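Local coordinates for methylmalonyl-CoA carboxyltransferase 5S subunit (Propionibacterium freudenreichii subsp. shermanii, PDB 1RQB), which transfers a carboxyl group from the biotin of the 1.3S subunit to pyruvate, forming oxaloacetate, with one cobalt ion bound per subunit, at residues A35-L39 with M40-M44; P298-K301 with K302-S305. One frame throughout, in Å; residues are numbered along the deposited sequence.

Interaction 1 of 2, residues A35-L39 with M40-M44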
loop_
_atom_site.group_PDB
_atom_site.type_symbol
_atom_site.label_atom_id
_atom_site.label_comp_id
_atom_site.label_asym_id
_atom_site.label_seq_id
_atom_site.Cartn_x
_atom_site.Cartn_y
_atom_site.Cartn_z
ATOM N N ALA A 35 -4.981 -9.066 -11.150
ATOM C CA ALA A 35 -3.707 -8.543 -10.631
ATOM C C ALA A 35 -2.723 -8.247 -11.765
ATOM O O ALA A 35 -2.156 -7.157 -11.820
ATOM C CB ALA A 35 -3.077 -9.518 -9.621
ATOM N N HIS A 36 -2.510 -9.192 -12.684
ATOM C CA HIS A 36 -1.526 -8.908 -13.738
ATOM C C HIS A 36 -2.136 -8.021 -14.823
ATOM O O HIS A 36 -1.422 -7.310 -15.529
ATOM C CB HIS A 36 -0.912 -10.192 -14.300
ATOM C CG HIS A 36 -1.876 -11.077 -15.012
ATOM N ND1 HIS A 36 -2.178 -10.924 -16.347
ATOM C CD2 HIS A 36 -2.589 -12.141 -14.582
ATOM C CE1 HIS A 36 -3.036 -11.861 -16.710
ATOM N NE2 HIS A 36 -3.301 -12.612 -15.658
ATOM N N GLN A 37 -3.457 -8.040 -14.950
ATOM C CA GLN A 37 -4.087 -7.138 -15.923
ATOM C C GLN A 37 -3.838 -5.695 -15.479
ATOM O O GLN A 37 -3.527 -4.819 -16.284
ATOM C CB GLN A 37 -5.606 -7.358 -15.990
ATOM C CG GLN A 37 -6.317 -6.372 -16.947
ATOM C CD GLN A 37 -7.794 -6.679 -17.152
ATOM O OE1 GLN A 37 -8.185 -7.832 -17.330
ATOM N NE2 GLN A 37 -8.621 -5.638 -17.150
ATOM N N SER A 38 -3.953 -5.467 -14.179
ATOM C CA SER A 38 -3.831 -4.123 -13.597
ATOM C C SER A 38 -2.376 -3.711 -13.378
ATOM O O SER A 38 -2.052 -2.528 -13.469
ATOM C CB SER A 38 -4.563 -4.084 -12.250
ATOM O OG SER A 38 -5.927 -4.439 -12.411
ATOM N N LEU A 39 -1.490 -4.665 -13.111
ATOM C CA LEU A 39 -0.107 -4.284 -12.790
ATOM C C LEU A 39 0.877 -4.489 -13.944
ATOM O O LEU A 39 1.907 -3.816 -13.985
ATOM C CB LEU A 39 0.373 -5.077 -11.574
ATOM C CG LEU A 39 -0.324 -4.700 -10.261
ATOM C CD1 LEU A 39 0.015 -5.698 -9.183
ATOM C CD2 LEU A 39 0.095 -3.285 -9.861
HETATM N N MSE A 40 0.601 -5.399 -14.875
HETATM C CA MSE A 40 1.598 -5.632 -15.930
HETATM C C MSE A 40 0.969 -5.856 -17.307
HETATM O O MSE A 40 1.383 -6.727 -18.070
HETATM C CB MSE A 40 2.535 -6.774 -15.519
HETATM C CG MSE A 40 1.877 -8.037 -15.056
HETATM SE SE MSE A 40 2.936 -8.860 -13.611
HETATM C CE MSE A 40 2.279 -7.850 -12.126
ATOM N N ALA A 41 -0.036 -5.040 -17.592
ATOM C CA ALA A 41 -0.734 -4.992 -18.885
ATOM C C ALA A 41 -1.244 -6.359 -19.349
ATOM O O ALA A 41 -1.223 -6.647 -20.545
ATOM C CB ALA A 41 0.215 -4.382 -19.940
ATOM N N THR A 42 -1.686 -7.203 -18.418
ATOM C CA THR A 42 -2.274 -8.510 -18.752
ATOM C C THR A 42 -1.299 -9.399 -19.528
ATOM O O THR A 42 -1.728 -10.323 -20.217
ATOM C CB THR A 42 -3.537 -8.342 -19.656
ATOM O OG1 THR A 42 -4.175 -7.081 -19.396
ATOM C CG2 THR A 42 -4.528 -9.454 -19.388
ATOM N N ARG A 43 0.005 -9.186 -19.376
ATOM C CA ARG A 43 0.983 -9.958 -20.156
ATOM C C ARG A 43 1.419 -11.264 -19.486
ATOM O O ARG A 43 2.235 -11.991 -20.050
ATOM C CB ARG A 43 2.227 -9.114 -20.421
ATOM C CG ARG A 43 2.022 -7.901 -21.322
ATOM C CD ARG A 43 1.485 -8.324 -22.679
ATOM N NE ARG A 43 1.769 -7.334 -23.719
ATOM C CZ ARG A 43 1.167 -6.162 -23.867
ATOM N NH1 ARG A 43 0.205 -5.780 -23.038
ATOM N NH2 ARG A 43 1.538 -5.369 -24.865
HETATM N N MSE A 44 0.884 -11.599 -18.319
HETATM C CA MSE A 44 1.333 -12.814 -17.624
HETATM C C MSE A 44 1.173 -14.066 -18.491
HETATM O O MSE A 44 0.078 -14.391 -18.945
HETATM C CB MSE A 44 0.560 -13.033 -16.331
HETATM C CG MSE A 44 0.970 -14.314 -15.658
HETATM SE SE MSE A 44 2.413 -13.968 -14.457
HETATM C CE MSE A 44 1.331 -13.574 -13.012
HETATM O O HOH W 1 -1.109 -2.704 -16.409
#
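His36 O is gripped by two backbone donors, Met40 N and Thr42 N, both at 2.9 Å, which reach the carbonyl from opposite faces of its plane. The first closes the last turn of the helix; the second draws in the type I' turn Met40–Arg43, tied by Arg43 N to Met40 O. A water accepts from Ala41 N and lies within bonding distance of Gln37 O, so it can bridge the turn to the helix end. With chi1 at 65°, His36 CG lies between its own N and carbonyl carbon, and the ring meets the returning chain: Met44 CB sits over one face, 3.5 Å from the centroid, in a CH-pi contact. Thr42 CG2 approaches His36 CE1 at 3.9 Å, while buried His36 ND1 has no polar partner. If an alanine stood here, Met44 CB would probably lose the surface it rests on and Thr42 CG2 would face a gap. The turn packs against a helix end whose Ala35, His36 and Gln37 belong to the substrate-binding site. Helix 31-39 follows strand 23-29 of the TIM barrel, and the chain leaving it packs beside helix 71-77, where Thr71 touches His36 and Thr42 and Ser74 OG bonds to Thr42 O.

Interaction 2 of 2, residues P298-K301 with K302-S305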
loop_
_atom_site.group_PDB
_atom_site.type_symbol
_atom_site.label_atom_id
_atom_site.label_comp_id
_atom_site.label_asym_id
_atom_site.label_seq_id
_atom_site.Cartn_x
_atom_site.Cartn_y
_atom_site.Cartn_z
ATOM N N PRO A 298 9.705 -9.858 -11.393
ATOM C CA PRO A 298 10.755 -9.026 -12.004
ATOM C C PRO A 298 10.902 -9.144 -13.523
ATOM O O PRO A 298 11.360 -8.210 -14.180
ATOM C CB PRO A 298 12.022 -9.463 -11.261
ATOM C CG PRO A 298 11.488 -9.877 -9.916
ATOM C CD PRO A 298 10.266 -10.679 -10.308
ATOM N N LYS A 299 10.505 -10.285 -14.082
ATOM C CA LYS A 299 10.611 -10.511 -15.532
ATOM C C LYS A 299 9.637 -9.628 -16.317
ATOM O O LYS A 299 9.783 -9.466 -17.527
ATOM C CB LYS A 299 10.332 -11.980 -15.879
ATOM C CG LYS A 299 11.291 -12.967 -15.237
ATOM C CD LYS A 299 11.110 -14.385 -15.787
ATOM C CE LYS A 299 9.697 -14.919 -15.618
ATOM N NZ LYS A 299 9.604 -16.337 -16.095
ATOM N N TYR A 300 8.655 -9.040 -15.638
ATOM C CA TYR A 300 7.646 -8.215 -16.318
ATOM C C TYR A 300 7.882 -6.722 -16.081
ATOM O O TYR A 300 6.991 -5.908 -16.318
ATOM C CB TYR A 300 6.246 -8.610 -15.818
ATOM C CG TYR A 300 5.840 -9.991 -16.286
ATOM C CD1 TYR A 300 6.258 -11.143 -15.606
ATOM C CD2 TYR A 300 5.100 -10.146 -17.463
ATOM C CE1 TYR A 300 5.947 -12.418 -16.099
ATOM C CE2 TYR A 300 4.789 -11.404 -17.961
ATOM C CZ TYR A 300 5.210 -12.529 -17.285
ATOM O OH TYR A 300 4.897 -13.760 -17.799
ATOM N N LYS A 301 9.089 -6.351 -15.670
ATOM C CA LYS A 301 9.387 -4.947 -15.352
ATOM C C LYS A 301 9.071 -3.993 -16.508
ATOM O O LYS A 301 8.686 -2.851 -16.267
ATOM C CB LYS A 301 10.852 -4.775 -14.950
ATOM C CG LYS A 301 11.849 -5.076 -16.049
ATOM C CD LYS A 301 13.263 -4.783 -15.567
ATOM C CE LYS A 301 13.392 -3.329 -15.121
ATOM N NZ LYS A 301 14.766 -2.991 -14.639
ATOM N N LYS A 302 9.235 -4.427 -17.755
ATOM C CA LYS A 302 8.980 -3.528 -18.892
ATOM C C LYS A 302 7.501 -3.149 -18.990
ATOM O O LYS A 302 7.146 -2.245 -19.746
ATOM C CB LYS A 302 9.400 -4.177 -20.226
ATOM C CG LYS A 302 10.887 -4.519 -20.387
ATOM C CD LYS A 302 11.782 -3.276 -20.313
ATOM C CE LYS A 302 13.249 -3.645 -20.574
ATOM N NZ LYS A 302 14.116 -2.434 -20.656
ATOM N N PHE A 303 6.618 -3.826 -18.258
ATOM C CA PHE A 303 5.186 -3.509 -18.369
ATOM C C PHE A 303 4.631 -2.903 -17.076
ATOM O O PHE A 303 3.426 -2.680 -16.972
ATOM C CB PHE A 303 4.370 -4.775 -18.695
ATOM C CG PHE A 303 4.807 -5.478 -19.949
ATOM C CD1 PHE A 303 5.711 -6.534 -19.891
ATOM C CD2 PHE A 303 4.326 -5.072 -21.187
ATOM C CE1 PHE A 303 6.133 -7.179 -21.055
ATOM C CE2 PHE A 303 4.740 -5.704 -22.366
ATOM C CZ PHE A 303 5.644 -6.758 -22.302
ATOM N N GLU A 304 5.484 -2.609 -16.097
ATOM C CA GLU A 304 5.023 -2.072 -14.807
ATOM C C GLU A 304 4.681 -0.582 -14.886
ATOM O O GLU A 304 5.149 0.136 -15.769
ATOM C CB GLU A 304 6.105 -2.247 -13.739
ATOM C CG GLU A 304 6.477 -3.673 -13.397
ATOM C CD GLU A 304 5.630 -4.252 -12.270
ATOM O OE1 GLU A 304 5.039 -3.469 -11.494
ATOM O OE2 GLU A 304 5.571 -5.493 -12.149
ATOM N N SER A 305 3.865 -0.133 -13.923
ATOM C CA SER A 305 3.454 1.273 -13.783
ATOM C C SER A 305 4.379 1.944 -12.768
ATOM O O SER A 305 5.048 1.264 -11.992
ATOM C CB SER A 305 2.011 1.373 -13.288
ATOM O OG SER A 305 1.102 1.032 -14.316
HETATM O O HOH W 2 9.289 -7.031 -18.922
#
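Tyr300 O accepts from Phe303 N at 2.9 Å, a nearly straight bond (164° at the hydrogen), and one residue on Lys301 O takes Glu304 N at 3.2 Å. Lys301 N to Pro298 O belongs to the same i to i+3 series, making this a run of 3-10 turns wound just after helix 283-296. The series skips one step: between Lys299 O and Lys302 N a water is inserted, donating to the oxygen at 2.8 Å and accepting from the nitrogen at 2.9 Å. The side chains touch more lightly. Tyr300 CD2 and Phe303 CD1 are 4.4 Å apart, and Tyr300 O lies at the edge of the phenylalanine ring, near its plane. Glu304 lays its CG 3.7 Å from Tyr300 O, and a bend at chi2 (-90°) swings its carboxylate back along the turns, where OE2 pairs with Arg297. Several other polar ends have partners beyond these residues: Tyr300 OH with Asp48 and Ala45 N, Lys299 NZ with Asp48, Lys301 NZ with Glu484. Lys302 NZ adds a long, weak ion pair to Glu484, whose shared carboxylate probably offsets the like charges, 6.1 Å apart from Lys301 NZ to Lys302 NZ. The chemistry implies a division of labour: main-chain bonds and one water shape the turns, Glu304 ties them to Arg297 next door, and Lys299, Lys301 and the Tyr300 hydroxyl reach Asp48, Glu484 and Ala45.

The turn of interaction 1 and the 3-10 turns of interaction 2 lie far apart in sequence, yet their centres are only about 9 Å apart and they touch directly. Both aromatic residues of 298-305 lie against the turn: Tyr300 CE2 is 3.4 Å from Arg43 O, Phe303 CB 3.6 Å from Met40 O, and Phe303 CE2 3.6 Å from Arg43 CG. Residues 35-39 carry part of the substrate site, and the Ser38 side chain comes within about 5 Å of the cobalt ion. The side chain of Tyr300 is about 7 Å from that of His36, so it probably lies in an outer layer behind the site. The pair illustrates how short turns distant in sequence can pack together near a substrate site.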